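Local coordinates for inosine-uridine preferring nucleoside hydrolase family protein (Bacillus anthracis, PDB 2C40) that belongs to the inosine-uridine preferring nucleoside hydrolase family and holds a calcium ion and alpha-D-ribofuranose in a shared pocket, at residues Val34-Asp38 against Pro127-Leu131; Trp150-Thr154 against Thr169-Ser174; Arg156-Asn160 against Leu196-Asn200. The contacts are given in a common frame with arbitrary orientation. Numbering follows the deposited sequence.

In the fold
All three contacts are made by the ends of parallel strands of one mixed sheet and the loops and helix starts that follow them. Strands 27-34 and 120-124, behind contact 1, flank strand 2-8; 120-124, 145-151 and 191-194 run side by side, the last two leading into contacts 2 and 3. Contact 2 lies about 13 Å from contact 1 and about 9 Å from contact 3, centre to centre; contacts 1 and 3 are about 21 Å apart. Contact 1 closes before the others open, whereas the segments of contacts 2 and 3 alternate. Leu128 packs on Trp150, and Thr154 probably hydrogen-bonds Glu197. Together the contacts supply six of the twelve residues around the ribofuranose: Asp38, Met151, Glu171, Trp172, Asn173 and Asn160.

Contact 1 of 3, residues Val34-Asp38 against Pro127-Leu131; sequences VIPAD and PLTDL. With RIB (alpha-D-ribofuranose), chain D.
Beside the ribofuranose pocket, to which it contributes Asp38, the loop leaving strand 27-34 meets the start of helix 129-137. Segment 34-38 is bent by an inverse gamma turn centred on Pro36 (phi/psi -78/61°), with a weak bond from Ala37 N to Ile35 O of 2.8 Å. In segment 127-131, Pro127 is extended (-54/166°), Leu128 takes the N-cap position and residues 129-131 are helical. The CA register pairs Ala37 with Pro127 at 7.1 Å and Ile35 with Asp130 at 7.6 Å. Ala37 CB sits 3.5 Å from Pro127 CG. Ile35, with chi1 and chi2 both t, places CG2 4.2 Å from Pro127 CD, CD1 4.1 Å from Thr129 CG2 and CB 3.6 Å from Asp130 OD2. Trp176 of helix 172-176 touches Ile35, Ala37, Pro127 and Thr129. Past the turn, Asp38 (chi1 t) directs its carboxylate away from segment 127-131, bringing OD1 to 3.0 Å from C1 of the ribofuranose, while its N donates to Asp9 OD1. Ala37 and Ile35 thus pack against Pro127 and Thr129 with no hydrogen bond across, while Asp130 OD1 is held by Ser65 and Ser67.

Contact 2 of 3, residues Trp150-Thr154 against Thr169-Ser174; sequences WMGGT and TAEWNS. With RIB (alpha-D-ribofuranose), chain D.
Two nearly linear hydrogen bonds join the segments: Gly153 N to Glu171 OE2 (2.8 Å, 170°) and Asn173 ND2 to Met151 O (2.9 Å, 172°). Glu171 (chi1 t, chi2 m) is also the N-cap of helix 172-176, its OE1 accepting from Asn173 N at 2.7 Å and its OE2 from Ser174 N at 3.0 Å and Ser174 OG at 2.9 Å. Both side chains hold the ribofuranose: O5 donates to Glu171 OE1 at 2.8 Å, and Asn173 ND2 (chi1 m) donates to O3 at 3.2 Å. The nearest CA pairs are Gly153-Glu171 at 5.0 Å and Gly152-Asn173 at 5.4 Å. The positive phi of Gly153 (82°) favours glycine, and a CB on Gly152 would come within 2.3 Å of Trp150 CH2. Farther out, a water bridges Thr154 O (2.8 Å) and Thr169 O (2.7 Å). Met151 SD stands 3.8 Å from Glu171 OE1. The Trp150 ring brings CZ2 to 4.0 Å from Asn173 CB and CH2 to 3.2 Å from Ser174 OG, while its NE1 bonds Gly126 O. Strand 145-151 runs between parallel strands 120-124 and 191-194; Met151 packs on helix 246-255, and Trp150 and Ser174 meet Val181 of helix 178-186.

Contact 3 of 3, residues Arg156-Asn160 against Leu196-Asn200; sequences RTAGN and LESTN. With RIB (alpha-D-ribofuranose), chain D.
Arg156 lays one face of its guanidinium over the aliphatic part of Glu197, with NE 3.5 Å from Glu197 CG. An extended chain (chi1 m, chi2 and chi3 t) carries the group across, so that NH1 is 4.2 Å from Leu196 CB and NH2 is 2.7 Å from Asn200 OD1, a close approach whose angle is too poor for a hydrogen bond. Residues 196-198 have helical phi/psi, and Asn200 N bonds Glu197 O at 3.0 Å; segment 156-160 is an irregular loop. Nearest CA pairs are Arg156-Glu197 at 7.5 Å and Gly159-Leu196 at 7.6 Å. Leu196 (chi1 m, chi2 t) points at the loop, its CD1 3.9 Å from Gly159 CA and its CD2 3.7 Å from Asn160 ND2. Asn160 (chi1 p) belongs to the sugar pocket: ND2 donates to ribofuranose O5 at 2.9 Å and 157°, while OD1 accepts a weak bond from Trp172 N. The contact joins the loops after strands 145-151 and 191-194 at the protein surface, with Asn160 reaching the sugar. The carboxylate of Glu197 bonds Thr154 and Phe155, while Arg156 lies over its CG; packing and one close polar approach join the segments, with no hydrogen bond or salt bridge between them.

Contact 1 of 3, residues Val34-Asp38 against Pro127-Leu131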
# COMPACT_ATOMS: atom_id res chain seq x y z
N VAL A 34 15.69 -10.92 -10.61
CA VAL A 34 14.36 -10.32 -10.62
C VAL A 34 13.90 -10.23 -12.05
O VAL A 34 14.62 -9.71 -12.89
CB VAL A 34 14.34 -8.91 -9.98
CG1 VAL A 34 12.90 -8.33 -9.94
CG2 VAL A 34 14.98 -8.93 -8.60
N ILE A 35 12.69 -10.71 -12.31
CA ILE A 35 12.06 -10.53 -13.63
C ILE A 35 10.89 -9.54 -13.49
O ILE A 35 10.09 -9.63 -12.56
CB ILE A 35 11.65 -11.92 -14.31
CG1 ILE A 35 11.25 -11.69 -15.78
CG2 ILE A 35 10.56 -12.65 -13.50
CD1 ILE A 35 10.86 -12.94 -16.51
N PRO A 36 10.83 -8.54 -14.39
CA PRO A 36 9.79 -7.51 -14.30
C PRO A 36 8.38 -7.94 -14.79
O PRO A 36 7.82 -7.36 -15.71
CB PRO A 36 10.42 -6.36 -15.13
CG PRO A 36 11.13 -7.03 -16.19
CD PRO A 36 11.77 -8.26 -15.50
N ALA A 37 7.82 -8.95 -14.14
CA ALA A 37 6.54 -9.51 -14.56
C ALA A 37 5.46 -8.89 -13.66
O ALA A 37 4.82 -7.91 -14.07
CB ALA A 37 6.56 -11.02 -14.49
N ASP A 38 5.27 -9.39 -12.45
CA ASP A 38 4.32 -8.76 -11.51
C ASP A 38 4.97 -7.63 -10.71
O ASP A 38 4.71 -7.46 -9.52
CB ASP A 38 3.76 -9.81 -10.59
CG ASP A 38 2.52 -9.38 -9.90
OD1 ASP A 38 2.23 -10.04 -8.90
OD2 ASP A 38 1.89 -8.39 -10.30
N PRO A 127 7.09 -15.91 -13.66
CA PRO A 127 7.16 -16.62 -14.94
C PRO A 127 8.49 -17.34 -15.18
O PRO A 127 9.47 -17.03 -14.50
CB PRO A 127 7.04 -15.46 -15.92
CG PRO A 127 6.21 -14.46 -15.22
CD PRO A 127 6.75 -14.50 -13.85
N LEU A 128 8.54 -18.23 -16.17
CA LEU A 128 9.71 -19.07 -16.40
C LEU A 128 10.68 -18.57 -17.45
O LEU A 128 11.62 -19.25 -17.76
CB LEU A 128 9.26 -20.48 -16.77
CG LEU A 128 8.77 -21.34 -15.61
CD1 LEU A 128 8.11 -22.58 -16.21
CD2 LEU A 128 9.92 -21.72 -14.68
N THR A 129 10.50 -17.36 -17.96
CA THR A 129 11.23 -16.98 -19.18
C THR A 129 12.75 -16.81 -19.02
O THR A 129 13.49 -17.16 -19.95
CB THR A 129 10.53 -15.90 -20.06
OG1 THR A 129 11.44 -14.88 -20.55
CG2 THR A 129 9.32 -15.36 -19.47
N ASP A 130 13.24 -16.40 -17.84
CA ASP A 130 14.72 -16.38 -17.64
C ASP A 130 15.32 -17.80 -17.71
O ASP A 130 16.47 -17.99 -18.18
CB ASP A 130 15.13 -15.73 -16.30
CG ASP A 130 14.95 -14.21 -16.26
OD1 ASP A 130 15.07 -13.52 -17.29
OD2 ASP A 130 14.71 -13.69 -15.13
N LEU A 131 14.58 -18.80 -17.23
CA LEU A 131 15.01 -20.18 -17.35
C LEU A 131 14.89 -20.78 -18.77
O LEU A 131 15.75 -21.51 -19.22
CB LEU A 131 14.29 -21.07 -16.32
CG LEU A 131 14.56 -22.58 -16.32
CD1 LEU A 131 16.01 -22.93 -16.03
CD2 LEU A 131 13.65 -23.30 -15.34
O5 RIB D . -0.58 -16.41 -10.29
C5 RIB D . -0.04 -16.18 -8.96
C4 RIB D . 1.18 -15.27 -9.08
O4 RIB D . 0.69 -13.99 -9.54
C3 RIB D . 2.06 -15.03 -7.84
O3 RIB D . 3.34 -15.70 -8.05
C2 RIB D . 2.09 -13.45 -7.61
O2 RIB D . 3.34 -12.66 -7.36
C1 RIB D . 1.34 -12.89 -8.85

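Contact 2 of 3, residues Trp150-Thr154 against Thr169-Ser174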
# COMPACT_ATOMS: atom_id res chain seq x y z
N TRP A 150 8.50 -24.51 -8.79
CA TRP A 150 7.84 -23.40 -9.46
C TRP A 150 6.41 -23.21 -8.96
O TRP A 150 5.62 -24.16 -8.85
CB TRP A 150 7.88 -23.62 -10.98
CG TRP A 150 7.28 -22.51 -11.82
CD1 TRP A 150 7.55 -21.15 -11.73
CD2 TRP A 150 6.33 -22.67 -12.85
NE1 TRP A 150 6.80 -20.47 -12.64
CE2 TRP A 150 6.04 -21.37 -13.36
CE3 TRP A 150 5.67 -23.78 -13.41
CZ2 TRP A 150 5.14 -21.15 -14.40
CZ3 TRP A 150 4.76 -23.57 -14.44
CH2 TRP A 150 4.49 -22.25 -14.91
N MET A 151 6.10 -21.95 -8.70
CA MET A 151 4.75 -21.48 -8.55
C MET A 151 4.17 -21.21 -9.93
O MET A 151 4.50 -20.24 -10.61
CB MET A 151 4.71 -20.21 -7.69
CG MET A 151 3.26 -19.90 -7.13
SD MET A 151 2.03 -19.28 -8.32
CE MET A 151 0.70 -20.40 -8.04
N GLY A 152 3.28 -22.07 -10.35
CA GLY A 152 2.62 -21.90 -11.64
C GLY A 152 1.55 -22.96 -11.84
O GLY A 152 1.51 -24.00 -11.16
N GLY A 153 0.64 -22.64 -12.76
CA GLY A 153 -0.33 -23.59 -13.28
C GLY A 153 -1.53 -23.76 -12.40
O GLY A 153 -1.56 -23.26 -11.28
N THR A 154 -2.52 -24.45 -12.96
CA THR A 154 -3.69 -24.95 -12.24
C THR A 154 -4.36 -26.07 -13.06
O THR A 154 -4.31 -26.10 -14.31
CB THR A 154 -4.71 -23.78 -11.90
OG1 THR A 154 -5.76 -24.25 -11.07
CG2 THR A 154 -5.32 -23.12 -13.17
N THR A 169 -8.72 -20.05 -18.17
CA THR A 169 -8.34 -21.39 -17.71
C THR A 169 -6.88 -21.48 -17.25
O THR A 169 -6.46 -22.51 -16.75
CB THR A 169 -8.61 -22.41 -18.86
OG1 THR A 169 -7.96 -22.00 -20.06
CG2 THR A 169 -10.09 -22.50 -19.18
N ALA A 170 -6.10 -20.41 -17.42
CA ALA A 170 -4.68 -20.40 -17.07
C ALA A 170 -4.41 -19.66 -15.75
O ALA A 170 -5.24 -18.85 -15.26
CB ALA A 170 -3.85 -19.73 -18.15
N GLU A 171 -3.24 -19.94 -15.22
CA GLU A 171 -2.70 -19.26 -14.06
C GLU A 171 -1.69 -18.22 -14.58
O GLU A 171 -1.12 -18.40 -15.66
CB GLU A 171 -2.10 -20.31 -13.14
CG GLU A 171 -1.27 -19.82 -12.03
CD GLU A 171 0.11 -19.40 -12.45
OE1 GLU A 171 0.56 -18.47 -11.78
OE2 GLU A 171 0.71 -19.96 -13.45
N TRP A 172 -1.51 -17.12 -13.84
CA TRP A 172 -0.73 -15.96 -14.30
C TRP A 172 0.75 -16.17 -14.64
O TRP A 172 1.24 -15.61 -15.63
CB TRP A 172 -0.87 -14.76 -13.30
CG TRP A 172 -1.85 -13.74 -13.78
CD1 TRP A 172 -3.10 -13.49 -13.29
CD2 TRP A 172 -1.69 -12.89 -14.92
NE1 TRP A 172 -3.71 -12.50 -14.02
CE2 TRP A 172 -2.87 -12.13 -15.04
CE3 TRP A 172 -0.64 -12.67 -15.82
CZ2 TRP A 172 -3.04 -11.19 -16.06
CZ3 TRP A 172 -0.80 -11.74 -16.81
CH2 TRP A 172 -1.99 -11.01 -16.93
N ASN A 173 1.51 -16.86 -13.79
CA ASN A 173 2.92 -17.09 -14.11
C ASN A 173 3.11 -17.86 -15.43
O ASN A 173 4.05 -17.58 -16.18
CB ASN A 173 3.68 -17.77 -12.95
CG ASN A 173 3.89 -16.81 -11.75
OD1 ASN A 173 3.81 -15.59 -11.89
ND2 ASN A 173 4.22 -17.38 -10.59
N SER A 174 2.22 -18.81 -15.72
CA SER A 174 2.21 -19.51 -17.00
C SER A 174 1.73 -18.60 -18.13
O SER A 174 2.37 -18.51 -19.16
CB SER A 174 1.29 -20.74 -16.99
OG SER A 174 1.47 -21.49 -15.81
O5 RIB D . -0.58 -16.41 -10.29
C5 RIB D . -0.04 -16.18 -8.96
C4 RIB D . 1.18 -15.27 -9.08
O4 RIB D . 0.69 -13.99 -9.54
C3 RIB D . 2.06 -15.03 -7.84
O3 RIB D . 3.34 -15.70 -8.05
C2 RIB D . 2.09 -13.45 -7.61
O2 RIB D . 3.34 -12.66 -7.36
C1 RIB D . 1.34 -12.89 -8.85
O HOH W 1 -4.26 -24.03 -16.18

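Contact 3 of 3, residues Arg156-Asn160 against Leu196-Asn200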
# COMPACT_ATOMS: atom_id res chain seq x y z
N ARG A 156 -7.62 -27.00 -11.96
CA ARG A 156 -9.05 -26.63 -11.96
C ARG A 156 -9.50 -26.12 -13.33
O ARG A 156 -8.68 -25.70 -14.16
CB ARG A 156 -9.32 -25.51 -10.99
CG ARG A 156 -9.16 -25.87 -9.52
CD ARG A 156 -8.83 -24.61 -8.79
NE ARG A 156 -8.98 -24.67 -7.35
CZ ARG A 156 -8.62 -23.66 -6.56
NH1 ARG A 156 -8.09 -22.57 -7.07
NH2 ARG A 156 -8.78 -23.75 -5.24
N THR A 157 -10.82 -26.10 -13.51
CA THR A 157 -11.45 -25.58 -14.73
C THR A 157 -11.26 -24.07 -14.99
O THR A 157 -11.41 -23.61 -16.11
CB THR A 157 -12.94 -25.88 -14.75
OG1 THR A 157 -13.47 -25.52 -13.47
CG2 THR A 157 -13.16 -27.36 -15.00
N ALA A 158 -10.96 -23.31 -13.94
CA ALA A 158 -10.67 -21.90 -14.11
C ALA A 158 -9.47 -21.49 -13.30
O ALA A 158 -9.25 -22.03 -12.21
CB ALA A 158 -11.89 -21.05 -13.72
N GLY A 159 -8.75 -20.50 -13.84
CA GLY A 159 -7.55 -19.94 -13.21
C GLY A 159 -7.76 -18.54 -12.65
O GLY A 159 -8.87 -18.17 -12.31
N ASN A 160 -6.69 -17.77 -12.54
CA ASN A 160 -6.78 -16.40 -11.94
C ASN A 160 -6.47 -15.34 -12.97
O ASN A 160 -6.37 -14.12 -12.65
CB ASN A 160 -5.82 -16.27 -10.79
CG ASN A 160 -4.36 -16.48 -11.21
OD1 ASN A 160 -4.09 -16.99 -12.30
ND2 ASN A 160 -3.44 -16.06 -10.37
N LEU A 196 -2.19 -23.02 -8.23
CA LEU A 196 -3.21 -22.29 -7.49
C LEU A 196 -3.91 -23.11 -6.39
O LEU A 196 -4.11 -22.57 -5.28
CB LEU A 196 -4.25 -21.69 -8.43
CG LEU A 196 -3.71 -20.63 -9.43
CD1 LEU A 196 -4.80 -20.23 -10.44
CD2 LEU A 196 -3.17 -19.36 -8.72
N GLU A 197 -4.27 -24.38 -6.69
CA GLU A 197 -5.04 -25.25 -5.77
C GLU A 197 -4.22 -25.70 -4.57
O GLU A 197 -4.78 -26.05 -3.53
CB GLU A 197 -5.44 -26.62 -6.37
CG GLU A 197 -6.10 -26.67 -7.69
CD GLU A 197 -5.13 -26.54 -8.84
OE1 GLU A 197 -4.77 -27.56 -9.46
OE2 GLU A 197 -4.76 -25.41 -9.10
N SER A 198 -2.90 -25.82 -4.78
CA SER A 198 -1.95 -26.37 -3.81
C SER A 198 -2.09 -25.69 -2.46
O SER A 198 -1.81 -26.25 -1.42
CB SER A 198 -0.51 -26.15 -4.34
OG SER A 198 -0.26 -26.98 -5.48
N THR A 199 -2.54 -24.45 -2.51
CA THR A 199 -2.53 -23.56 -1.36
C THR A 199 -3.89 -23.55 -0.62
O THR A 199 -4.05 -22.79 0.32
CB THR A 199 -2.10 -22.18 -1.87
OG1 THR A 199 -1.45 -21.46 -0.82
CG2 THR A 199 -3.25 -21.41 -2.47
N ASN A 200 -4.83 -24.42 -1.00
CA ASN A 200 -6.20 -24.39 -0.52
C ASN A 200 -6.28 -24.38 1.01
O ASN A 200 -7.13 -23.70 1.58
CB ASN A 200 -6.96 -25.63 -0.98
CG ASN A 200 -7.45 -25.55 -2.39
OD1 ASN A 200 -7.49 -24.48 -2.99
ND2 ASN A 200 -7.86 -26.71 -2.95
O5 RIB D . -0.58 -16.41 -10.29
C5 RIB D . -0.04 -16.18 -8.96
C4 RIB D . 1.18 -15.27 -9.08
O4 RIB D . 0.69 -13.99 -9.54
C3 RIB D . 2.06 -15.03 -7.84
O3 RIB D . 3.34 -15.70 -8.05
C2 RIB D . 2.09 -13.45 -7.61
O2 RIB D . 3.34 -12.66 -7.36
C1 RIB D . 1.34 -12.89 -8.85